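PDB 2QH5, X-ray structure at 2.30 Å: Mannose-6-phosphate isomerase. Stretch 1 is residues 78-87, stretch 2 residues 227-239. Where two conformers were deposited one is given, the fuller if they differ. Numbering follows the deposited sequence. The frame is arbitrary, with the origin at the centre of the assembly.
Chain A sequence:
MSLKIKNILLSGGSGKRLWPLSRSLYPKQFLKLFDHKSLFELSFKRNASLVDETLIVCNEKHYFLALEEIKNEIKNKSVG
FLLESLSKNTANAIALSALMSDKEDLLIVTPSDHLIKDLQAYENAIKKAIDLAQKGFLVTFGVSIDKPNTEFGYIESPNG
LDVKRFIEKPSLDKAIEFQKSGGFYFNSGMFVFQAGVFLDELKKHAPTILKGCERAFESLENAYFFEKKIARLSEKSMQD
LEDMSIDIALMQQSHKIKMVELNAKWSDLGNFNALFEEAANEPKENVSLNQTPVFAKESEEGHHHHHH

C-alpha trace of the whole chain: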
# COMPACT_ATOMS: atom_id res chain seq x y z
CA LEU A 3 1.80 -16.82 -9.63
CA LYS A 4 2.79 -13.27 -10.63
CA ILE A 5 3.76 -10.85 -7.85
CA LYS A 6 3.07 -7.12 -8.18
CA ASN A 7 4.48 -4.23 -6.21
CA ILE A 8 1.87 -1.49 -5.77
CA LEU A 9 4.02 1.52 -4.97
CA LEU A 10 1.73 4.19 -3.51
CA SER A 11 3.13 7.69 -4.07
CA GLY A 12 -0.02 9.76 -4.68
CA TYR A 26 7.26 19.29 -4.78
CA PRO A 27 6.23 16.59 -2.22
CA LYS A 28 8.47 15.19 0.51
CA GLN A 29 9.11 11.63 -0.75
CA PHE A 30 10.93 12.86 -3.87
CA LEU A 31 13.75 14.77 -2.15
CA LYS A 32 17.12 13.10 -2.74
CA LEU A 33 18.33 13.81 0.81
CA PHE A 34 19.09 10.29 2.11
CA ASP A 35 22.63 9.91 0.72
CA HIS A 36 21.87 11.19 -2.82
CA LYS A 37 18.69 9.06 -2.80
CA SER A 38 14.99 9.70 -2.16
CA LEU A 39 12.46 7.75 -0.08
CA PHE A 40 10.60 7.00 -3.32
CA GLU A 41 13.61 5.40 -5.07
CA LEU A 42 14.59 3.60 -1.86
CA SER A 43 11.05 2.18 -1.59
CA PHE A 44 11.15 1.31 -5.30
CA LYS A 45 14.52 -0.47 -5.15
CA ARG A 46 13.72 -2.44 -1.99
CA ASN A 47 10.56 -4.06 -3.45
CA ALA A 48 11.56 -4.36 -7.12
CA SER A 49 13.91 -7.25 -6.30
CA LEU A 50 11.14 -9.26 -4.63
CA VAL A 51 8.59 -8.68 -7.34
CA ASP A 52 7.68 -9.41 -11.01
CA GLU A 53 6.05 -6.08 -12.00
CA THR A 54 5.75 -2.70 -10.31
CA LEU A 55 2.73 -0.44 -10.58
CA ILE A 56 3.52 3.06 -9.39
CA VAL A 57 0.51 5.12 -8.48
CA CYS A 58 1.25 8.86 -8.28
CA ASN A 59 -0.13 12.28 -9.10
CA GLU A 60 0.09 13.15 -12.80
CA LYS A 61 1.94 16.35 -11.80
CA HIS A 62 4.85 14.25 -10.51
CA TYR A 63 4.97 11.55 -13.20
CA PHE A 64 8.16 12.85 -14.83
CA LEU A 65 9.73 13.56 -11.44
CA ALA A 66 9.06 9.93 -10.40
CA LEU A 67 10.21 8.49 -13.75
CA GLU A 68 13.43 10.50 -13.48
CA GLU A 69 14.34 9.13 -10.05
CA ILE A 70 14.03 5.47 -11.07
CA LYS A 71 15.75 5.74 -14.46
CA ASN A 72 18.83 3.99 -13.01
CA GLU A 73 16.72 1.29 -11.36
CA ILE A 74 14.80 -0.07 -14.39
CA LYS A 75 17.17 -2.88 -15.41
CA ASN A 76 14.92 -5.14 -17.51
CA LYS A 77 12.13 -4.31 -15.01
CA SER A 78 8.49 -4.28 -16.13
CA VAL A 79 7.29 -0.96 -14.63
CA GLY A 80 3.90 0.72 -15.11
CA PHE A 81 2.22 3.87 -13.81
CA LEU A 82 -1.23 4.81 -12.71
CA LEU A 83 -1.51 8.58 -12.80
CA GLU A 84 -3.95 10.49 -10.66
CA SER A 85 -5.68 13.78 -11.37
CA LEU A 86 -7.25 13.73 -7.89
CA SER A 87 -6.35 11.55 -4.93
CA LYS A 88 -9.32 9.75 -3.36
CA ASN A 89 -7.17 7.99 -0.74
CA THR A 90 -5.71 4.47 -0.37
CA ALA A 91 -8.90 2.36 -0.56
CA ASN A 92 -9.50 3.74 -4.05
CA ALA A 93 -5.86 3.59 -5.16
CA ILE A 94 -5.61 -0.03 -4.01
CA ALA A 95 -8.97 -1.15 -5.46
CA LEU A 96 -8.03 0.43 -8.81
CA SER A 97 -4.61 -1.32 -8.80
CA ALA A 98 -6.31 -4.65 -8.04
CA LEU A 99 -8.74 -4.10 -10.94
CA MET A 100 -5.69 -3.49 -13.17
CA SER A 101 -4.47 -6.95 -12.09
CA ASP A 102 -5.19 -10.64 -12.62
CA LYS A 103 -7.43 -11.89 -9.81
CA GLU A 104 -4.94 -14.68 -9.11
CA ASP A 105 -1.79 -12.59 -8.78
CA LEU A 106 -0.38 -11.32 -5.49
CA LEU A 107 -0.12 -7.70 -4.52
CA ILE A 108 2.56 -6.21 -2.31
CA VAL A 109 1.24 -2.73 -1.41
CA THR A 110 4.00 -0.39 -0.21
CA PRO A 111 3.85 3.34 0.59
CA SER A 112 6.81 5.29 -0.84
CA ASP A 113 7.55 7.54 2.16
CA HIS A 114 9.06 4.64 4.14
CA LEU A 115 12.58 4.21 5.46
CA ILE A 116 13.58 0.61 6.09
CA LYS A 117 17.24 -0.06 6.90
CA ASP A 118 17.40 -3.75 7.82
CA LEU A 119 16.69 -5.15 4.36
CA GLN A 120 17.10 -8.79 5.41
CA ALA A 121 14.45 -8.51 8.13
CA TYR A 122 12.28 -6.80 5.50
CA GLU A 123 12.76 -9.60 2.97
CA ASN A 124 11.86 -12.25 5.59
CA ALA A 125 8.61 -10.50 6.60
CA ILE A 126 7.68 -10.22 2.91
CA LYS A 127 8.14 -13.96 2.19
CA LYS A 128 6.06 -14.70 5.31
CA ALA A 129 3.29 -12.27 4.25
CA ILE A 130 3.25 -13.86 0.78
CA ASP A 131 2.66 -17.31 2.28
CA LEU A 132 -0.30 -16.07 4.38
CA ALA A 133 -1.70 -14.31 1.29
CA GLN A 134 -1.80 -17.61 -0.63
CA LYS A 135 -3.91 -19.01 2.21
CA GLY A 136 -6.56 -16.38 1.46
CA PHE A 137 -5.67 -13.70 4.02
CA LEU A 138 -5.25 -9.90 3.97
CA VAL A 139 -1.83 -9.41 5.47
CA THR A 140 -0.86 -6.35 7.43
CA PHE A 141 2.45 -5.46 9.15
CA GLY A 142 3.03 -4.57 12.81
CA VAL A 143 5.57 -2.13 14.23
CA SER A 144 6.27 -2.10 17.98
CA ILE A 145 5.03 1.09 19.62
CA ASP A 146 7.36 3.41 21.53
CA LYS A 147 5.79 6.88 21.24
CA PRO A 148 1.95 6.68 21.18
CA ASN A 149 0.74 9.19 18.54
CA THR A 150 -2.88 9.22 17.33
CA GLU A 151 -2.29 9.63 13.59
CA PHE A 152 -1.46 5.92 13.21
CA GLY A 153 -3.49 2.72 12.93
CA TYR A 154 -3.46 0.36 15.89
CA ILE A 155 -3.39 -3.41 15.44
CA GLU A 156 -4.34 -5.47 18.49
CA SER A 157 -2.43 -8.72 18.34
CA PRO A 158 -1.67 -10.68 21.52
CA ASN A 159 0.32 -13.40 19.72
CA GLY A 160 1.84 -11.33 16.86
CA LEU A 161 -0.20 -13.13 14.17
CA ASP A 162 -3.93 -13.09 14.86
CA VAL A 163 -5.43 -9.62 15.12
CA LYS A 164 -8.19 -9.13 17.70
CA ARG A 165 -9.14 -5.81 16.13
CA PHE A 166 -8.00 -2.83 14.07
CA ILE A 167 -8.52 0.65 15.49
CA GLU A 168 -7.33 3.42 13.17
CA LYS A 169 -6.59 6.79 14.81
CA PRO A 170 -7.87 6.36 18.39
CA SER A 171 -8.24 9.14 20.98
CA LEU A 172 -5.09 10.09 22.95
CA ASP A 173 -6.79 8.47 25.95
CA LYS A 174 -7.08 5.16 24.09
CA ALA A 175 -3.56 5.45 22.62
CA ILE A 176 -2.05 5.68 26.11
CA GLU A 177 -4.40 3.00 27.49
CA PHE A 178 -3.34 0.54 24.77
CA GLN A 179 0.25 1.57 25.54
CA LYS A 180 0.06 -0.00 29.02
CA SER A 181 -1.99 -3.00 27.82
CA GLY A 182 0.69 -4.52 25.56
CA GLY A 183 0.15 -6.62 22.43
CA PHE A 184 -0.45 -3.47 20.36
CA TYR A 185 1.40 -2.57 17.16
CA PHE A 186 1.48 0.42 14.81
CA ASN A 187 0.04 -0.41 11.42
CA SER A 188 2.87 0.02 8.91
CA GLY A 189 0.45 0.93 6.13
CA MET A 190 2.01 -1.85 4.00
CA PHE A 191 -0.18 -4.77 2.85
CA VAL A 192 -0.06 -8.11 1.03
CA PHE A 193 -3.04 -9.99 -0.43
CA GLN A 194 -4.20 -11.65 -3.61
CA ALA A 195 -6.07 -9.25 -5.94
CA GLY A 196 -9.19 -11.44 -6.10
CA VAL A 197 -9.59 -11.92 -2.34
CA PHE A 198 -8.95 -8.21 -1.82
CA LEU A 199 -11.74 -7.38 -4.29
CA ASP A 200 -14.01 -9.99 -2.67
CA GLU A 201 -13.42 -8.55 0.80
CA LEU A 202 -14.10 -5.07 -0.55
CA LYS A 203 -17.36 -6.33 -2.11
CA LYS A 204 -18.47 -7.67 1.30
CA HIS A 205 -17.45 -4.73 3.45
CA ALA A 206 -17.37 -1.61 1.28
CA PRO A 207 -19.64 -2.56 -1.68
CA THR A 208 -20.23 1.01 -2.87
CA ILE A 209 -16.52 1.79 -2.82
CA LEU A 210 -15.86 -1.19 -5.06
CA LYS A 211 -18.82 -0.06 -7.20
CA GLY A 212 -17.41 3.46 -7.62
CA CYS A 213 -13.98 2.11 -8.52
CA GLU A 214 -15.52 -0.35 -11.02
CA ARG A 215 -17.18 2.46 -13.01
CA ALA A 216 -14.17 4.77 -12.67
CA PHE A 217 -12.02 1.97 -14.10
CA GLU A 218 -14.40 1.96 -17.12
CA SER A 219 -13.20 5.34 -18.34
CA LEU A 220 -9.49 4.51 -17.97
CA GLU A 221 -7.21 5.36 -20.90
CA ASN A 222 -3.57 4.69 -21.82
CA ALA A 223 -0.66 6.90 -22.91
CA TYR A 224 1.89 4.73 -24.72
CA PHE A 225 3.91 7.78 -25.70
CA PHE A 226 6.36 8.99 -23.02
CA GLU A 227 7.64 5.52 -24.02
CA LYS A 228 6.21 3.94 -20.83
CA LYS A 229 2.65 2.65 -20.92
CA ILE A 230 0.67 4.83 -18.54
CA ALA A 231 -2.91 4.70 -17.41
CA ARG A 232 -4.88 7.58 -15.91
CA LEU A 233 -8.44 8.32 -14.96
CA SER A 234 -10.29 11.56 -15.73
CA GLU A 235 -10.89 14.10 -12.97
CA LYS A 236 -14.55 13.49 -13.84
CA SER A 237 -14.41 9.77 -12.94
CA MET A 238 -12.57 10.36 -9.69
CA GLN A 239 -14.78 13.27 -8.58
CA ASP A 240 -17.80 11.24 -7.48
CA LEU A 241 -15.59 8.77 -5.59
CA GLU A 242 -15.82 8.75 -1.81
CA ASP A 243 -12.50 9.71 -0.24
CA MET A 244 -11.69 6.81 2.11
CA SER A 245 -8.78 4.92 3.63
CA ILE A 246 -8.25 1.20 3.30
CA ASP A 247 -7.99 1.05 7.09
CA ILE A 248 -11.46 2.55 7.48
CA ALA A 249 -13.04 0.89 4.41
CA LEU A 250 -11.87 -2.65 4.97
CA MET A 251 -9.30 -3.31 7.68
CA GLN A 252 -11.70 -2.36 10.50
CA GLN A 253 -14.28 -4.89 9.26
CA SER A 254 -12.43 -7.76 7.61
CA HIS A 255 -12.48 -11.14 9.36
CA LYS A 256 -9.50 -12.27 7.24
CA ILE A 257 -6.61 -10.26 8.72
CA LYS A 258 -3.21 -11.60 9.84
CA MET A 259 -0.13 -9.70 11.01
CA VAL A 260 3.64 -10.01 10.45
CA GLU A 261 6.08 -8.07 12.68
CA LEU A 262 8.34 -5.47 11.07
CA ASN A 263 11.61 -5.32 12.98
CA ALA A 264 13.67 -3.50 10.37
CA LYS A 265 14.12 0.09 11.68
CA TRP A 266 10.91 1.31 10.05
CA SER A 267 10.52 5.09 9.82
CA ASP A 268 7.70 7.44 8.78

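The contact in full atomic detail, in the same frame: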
# COMPACT_ATOMS: atom_id res chain seq x y z
N SER A 78 9.77 -4.60 -15.52
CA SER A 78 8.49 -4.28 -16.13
C SER A 78 7.70 -3.32 -15.24
O SER A 78 6.96 -3.76 -14.36
CB SER A 78 7.70 -5.55 -16.41
OG SER A 78 6.45 -5.25 -17.00
N VAL A 79 7.86 -2.02 -15.48
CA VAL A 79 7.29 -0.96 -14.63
C VAL A 79 6.14 -0.22 -15.33
O VAL A 79 6.25 0.16 -16.49
CB VAL A 79 8.38 0.06 -14.22
CG1 VAL A 79 7.88 1.03 -13.14
CG2 VAL A 79 9.65 -0.65 -13.76
N GLY A 80 5.05 -0.01 -14.60
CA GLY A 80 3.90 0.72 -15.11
C GLY A 80 3.50 1.80 -14.14
O GLY A 80 3.90 1.79 -12.97
N PHE A 81 2.71 2.76 -14.62
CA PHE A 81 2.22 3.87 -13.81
C PHE A 81 0.72 3.97 -13.85
O PHE A 81 0.09 3.68 -14.86
CB PHE A 81 2.77 5.19 -14.33
CG PHE A 81 4.12 5.53 -13.80
CD1 PHE A 81 4.26 6.46 -12.78
CD2 PHE A 81 5.26 4.94 -14.34
CE1 PHE A 81 5.52 6.80 -12.30
CE2 PHE A 81 6.51 5.27 -13.86
CZ PHE A 81 6.65 6.20 -12.84
N LEU A 82 0.14 4.39 -12.74
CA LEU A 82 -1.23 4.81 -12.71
C LEU A 82 -1.22 6.24 -12.21
O LEU A 82 -0.89 6.51 -11.04
CB LEU A 82 -2.07 3.93 -11.79
CG LEU A 82 -3.41 4.53 -11.34
CD1 LEU A 82 -4.39 4.65 -12.50
CD2 LEU A 82 -4.00 3.73 -10.21
N LEU A 83 -1.57 7.16 -13.10
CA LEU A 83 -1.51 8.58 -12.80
C LEU A 83 -2.83 9.12 -12.26
O LEU A 83 -3.91 8.76 -12.73
CB LEU A 83 -1.04 9.37 -14.02
CG LEU A 83 0.30 8.87 -14.58
CD1 LEU A 83 0.74 9.74 -15.73
CD2 LEU A 83 1.37 8.84 -13.50
N GLU A 84 -2.74 9.96 -11.25
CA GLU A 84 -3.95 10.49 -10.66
C GLU A 84 -4.08 11.99 -10.90
O GLU A 84 -3.12 12.75 -10.75
CB GLU A 84 -4.01 10.13 -9.18
CG GLU A 84 -3.98 8.61 -8.94
CD GLU A 84 -4.48 8.19 -7.58
OE1 GLU A 84 -5.44 7.39 -7.52
OE2 GLU A 84 -3.91 8.67 -6.57
N SER A 85 -5.27 12.38 -11.34
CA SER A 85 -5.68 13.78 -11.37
C SER A 85 -5.95 14.21 -9.93
O SER A 85 -5.28 15.09 -9.40
CB SER A 85 -6.92 13.96 -12.25
OG SER A 85 -7.77 12.81 -12.20
N LEU A 86 -6.93 13.55 -9.31
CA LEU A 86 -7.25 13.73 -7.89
C LEU A 86 -6.83 12.49 -7.12
O LEU A 86 -6.73 11.40 -7.68
CB LEU A 86 -8.75 13.88 -7.68
CG LEU A 86 -9.61 14.80 -8.55
CD1 LEU A 86 -11.05 14.31 -8.53
CD2 LEU A 86 -9.51 16.26 -8.10
N SER A 87 -6.62 12.67 -5.82
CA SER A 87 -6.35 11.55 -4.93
C SER A 87 -7.55 11.29 -4.02
O SER A 87 -7.91 12.13 -3.19
CB SER A 87 -5.09 11.80 -4.11
OG SER A 87 -3.96 11.95 -4.96
N GLU A 227 7.07 6.88 -23.95
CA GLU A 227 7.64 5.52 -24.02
C GLU A 227 7.01 4.48 -23.08
O GLU A 227 6.60 3.42 -23.55
CB GLU A 227 9.18 5.53 -23.94
CG GLU A 227 9.86 6.32 -25.07
CD GLU A 227 9.46 5.86 -26.48
OE1 GLU A 227 8.69 4.88 -26.63
OE2 GLU A 227 9.93 6.49 -27.45
N LYS A 228 6.94 4.78 -21.79
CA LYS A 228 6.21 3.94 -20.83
C LYS A 228 4.71 3.93 -21.11
O LYS A 228 4.13 4.97 -21.44
CB LYS A 228 6.43 4.43 -19.40
CG LYS A 228 7.77 4.09 -18.79
CD LYS A 228 7.82 2.66 -18.28
CE LYS A 228 9.19 2.36 -17.71
NZ LYS A 228 9.68 1.04 -18.17
N LYS A 229 4.10 2.76 -20.97
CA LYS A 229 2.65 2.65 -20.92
C LYS A 229 2.19 3.23 -19.60
O LYS A 229 2.73 2.90 -18.55
CB LYS A 229 2.18 1.20 -21.05
CG LYS A 229 0.68 0.99 -20.81
CD LYS A 229 0.32 -0.49 -20.78
CE LYS A 229 -1.16 -0.72 -20.54
NZ LYS A 229 -1.49 -2.13 -20.16
N ILE A 230 1.21 4.12 -19.68
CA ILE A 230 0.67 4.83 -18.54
C ILE A 230 -0.81 4.53 -18.58
O ILE A 230 -1.34 4.11 -19.60
CB ILE A 230 0.97 6.37 -18.67
CG1 ILE A 230 2.10 6.76 -17.73
CG2 ILE A 230 -0.26 7.26 -18.40
CD1 ILE A 230 3.32 5.90 -17.87
N ALA A 231 -1.47 4.67 -17.44
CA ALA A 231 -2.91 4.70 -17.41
C ALA A 231 -3.26 5.87 -16.50
O ALA A 231 -2.57 6.07 -15.50
CB ALA A 231 -3.45 3.42 -16.84
N ARG A 232 -4.24 6.69 -16.89
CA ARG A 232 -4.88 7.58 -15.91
C ARG A 232 -6.38 7.60 -16.03
O ARG A 232 -6.95 7.11 -17.00
CB ARG A 232 -4.30 9.01 -15.84
CG ARG A 232 -3.90 9.71 -17.10
CD ARG A 232 -4.87 10.83 -17.48
NE ARG A 232 -5.06 11.89 -16.48
CZ ARG A 232 -6.05 12.78 -16.54
NH1 ARG A 232 -6.93 12.74 -17.53
NH2 ARG A 232 -6.18 13.71 -15.60
N LEU A 233 -7.01 8.13 -14.99
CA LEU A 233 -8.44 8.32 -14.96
C LEU A 233 -8.76 9.81 -14.94
O LEU A 233 -8.08 10.59 -14.27
CB LEU A 233 -9.06 7.66 -13.73
CG LEU A 233 -8.68 6.25 -13.31
CD1 LEU A 233 -7.72 6.32 -12.14
CD2 LEU A 233 -9.94 5.51 -12.90
N SER A 234 -9.82 10.18 -15.67
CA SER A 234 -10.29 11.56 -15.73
C SER A 234 -10.65 12.10 -14.35
O SER A 234 -11.08 11.35 -13.48
CB SER A 234 -11.54 11.65 -16.62
OG SER A 234 -12.67 11.09 -15.98
N GLU A 235 -10.48 13.41 -14.19
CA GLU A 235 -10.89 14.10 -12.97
C GLU A 235 -12.38 13.89 -12.73
O GLU A 235 -12.83 13.81 -11.59
CB GLU A 235 -10.58 15.59 -13.09
CG GLU A 235 -10.74 16.35 -11.80
CD GLU A 235 -10.37 17.81 -11.93
OE1 GLU A 235 -10.76 18.60 -11.04
OE2 GLU A 235 -9.68 18.16 -12.90
N LYS A 236 -13.12 13.77 -13.83
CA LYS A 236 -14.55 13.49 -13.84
C LYS A 236 -14.89 12.17 -13.13
O LYS A 236 -15.77 12.13 -12.27
CB LYS A 236 -15.04 13.44 -15.30
CG LYS A 236 -16.52 13.09 -15.50
CD LYS A 236 -17.33 14.30 -15.97
CE LYS A 236 -17.78 15.19 -14.81
NZ LYS A 236 -18.59 16.35 -15.28
N SER A 237 -14.17 11.11 -13.48
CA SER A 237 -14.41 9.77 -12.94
C SER A 237 -14.08 9.70 -11.45
O SER A 237 -14.76 9.01 -10.69
CB SER A 237 -13.56 8.74 -13.69
OG SER A 237 -13.72 8.88 -15.08
N MET A 238 -13.05 10.43 -11.05
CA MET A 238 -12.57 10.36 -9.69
C MET A 238 -13.32 11.29 -8.76
O MET A 238 -13.26 11.13 -7.55
CB MET A 238 -11.08 10.67 -9.65
CG MET A 238 -10.25 9.67 -10.43
SD MET A 238 -8.76 9.20 -9.57
CE MET A 238 -9.44 8.21 -8.24
N GLN A 239 -14.03 12.26 -9.34
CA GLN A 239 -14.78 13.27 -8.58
C GLN A 239 -15.83 12.68 -7.67
O GLN A 239 -15.88 13.00 -6.48
CB GLN A 239 -15.44 14.28 -9.53
CG GLN A 239 -14.70 15.59 -9.66
CD GLN A 239 -15.22 16.45 -10.80
OE1 GLN A 239 -16.01 16.00 -11.64
NE2 GLN A 239 -14.76 17.70 -10.85
O HOH W 1 9.09 -1.50 -18.07

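Two segments of mannose-6-phosphate isomerase, far apart in sequence, lie side by side as parallel strands whose axes approach to 4.7 Å at an angle of 21°, and together they bury 795 Å² of surface. The backbone link is short. A231 is gripped from both of its polar ends: its N donates to F81 O (3.2 Å, somewhat bent), and its O accepts from L83 N (2.8 Å, nearly straight). A231 O also lies 3.3 Å from L82 CA, a CA-H...O contact that helps fill the seam between the chains. Further along, L83 O faces R232 CA at 3.5 Å in a second such contact, and R232 CB packs against the same oxygen at 3.1 Å.

Side chains then fill the two faces of this small sheet. On the face of F81, L83, I230 and R232, I230 is the central bump: its CD1 reaches F81 CB at 3.7 Å, while its CG2 meets L83 CD1 at 3.8 Å, so the branched side chain occupies the hollow between the two neighbours. L83 CB also lies against R232 CB (3.8 Å), carrying the packing on to the arginine. On the other face, A231 offers only a methyl group, and the leucines near it close up, L82 CD1 meeting L233 CD1 at 3.7 Å.

At the start of the contact, K228 folds over V79, with CD 3.5 Å from V79 O. A water fills the remaining gap, accepting from V79 N (2.9 Å) and from K228 NZ (2.6 Å), and so joins the lysine tip to the strand backbone.

Beyond the strands, S85 and L86 point toward the second stretch as it turns into a helix. S85 OG donates to L233 O (3.1 Å), tying the loop to the residue before the N-cap serine, S234; S85 CB sits 3.4 Å from R232 NH2. The cap itself is braced within its own stretch, where S234 OG and S237 OG share a hydrogen bond of 2.6 Å.

L86 is the largest plug, with more area covered by the other stretch than any other residue here. L86 CD1 enters a hollow on the helix, 3.6 Å from E235 O, 3.8 Å from M238 CB and 3.7 Å from Q239 N, so one methyl touches backbone and side chain over a single turn. M238 points back in return: its SD comes within 3.5 Å of L86 O, and its CE lies 4.1 Å from E84 OE1.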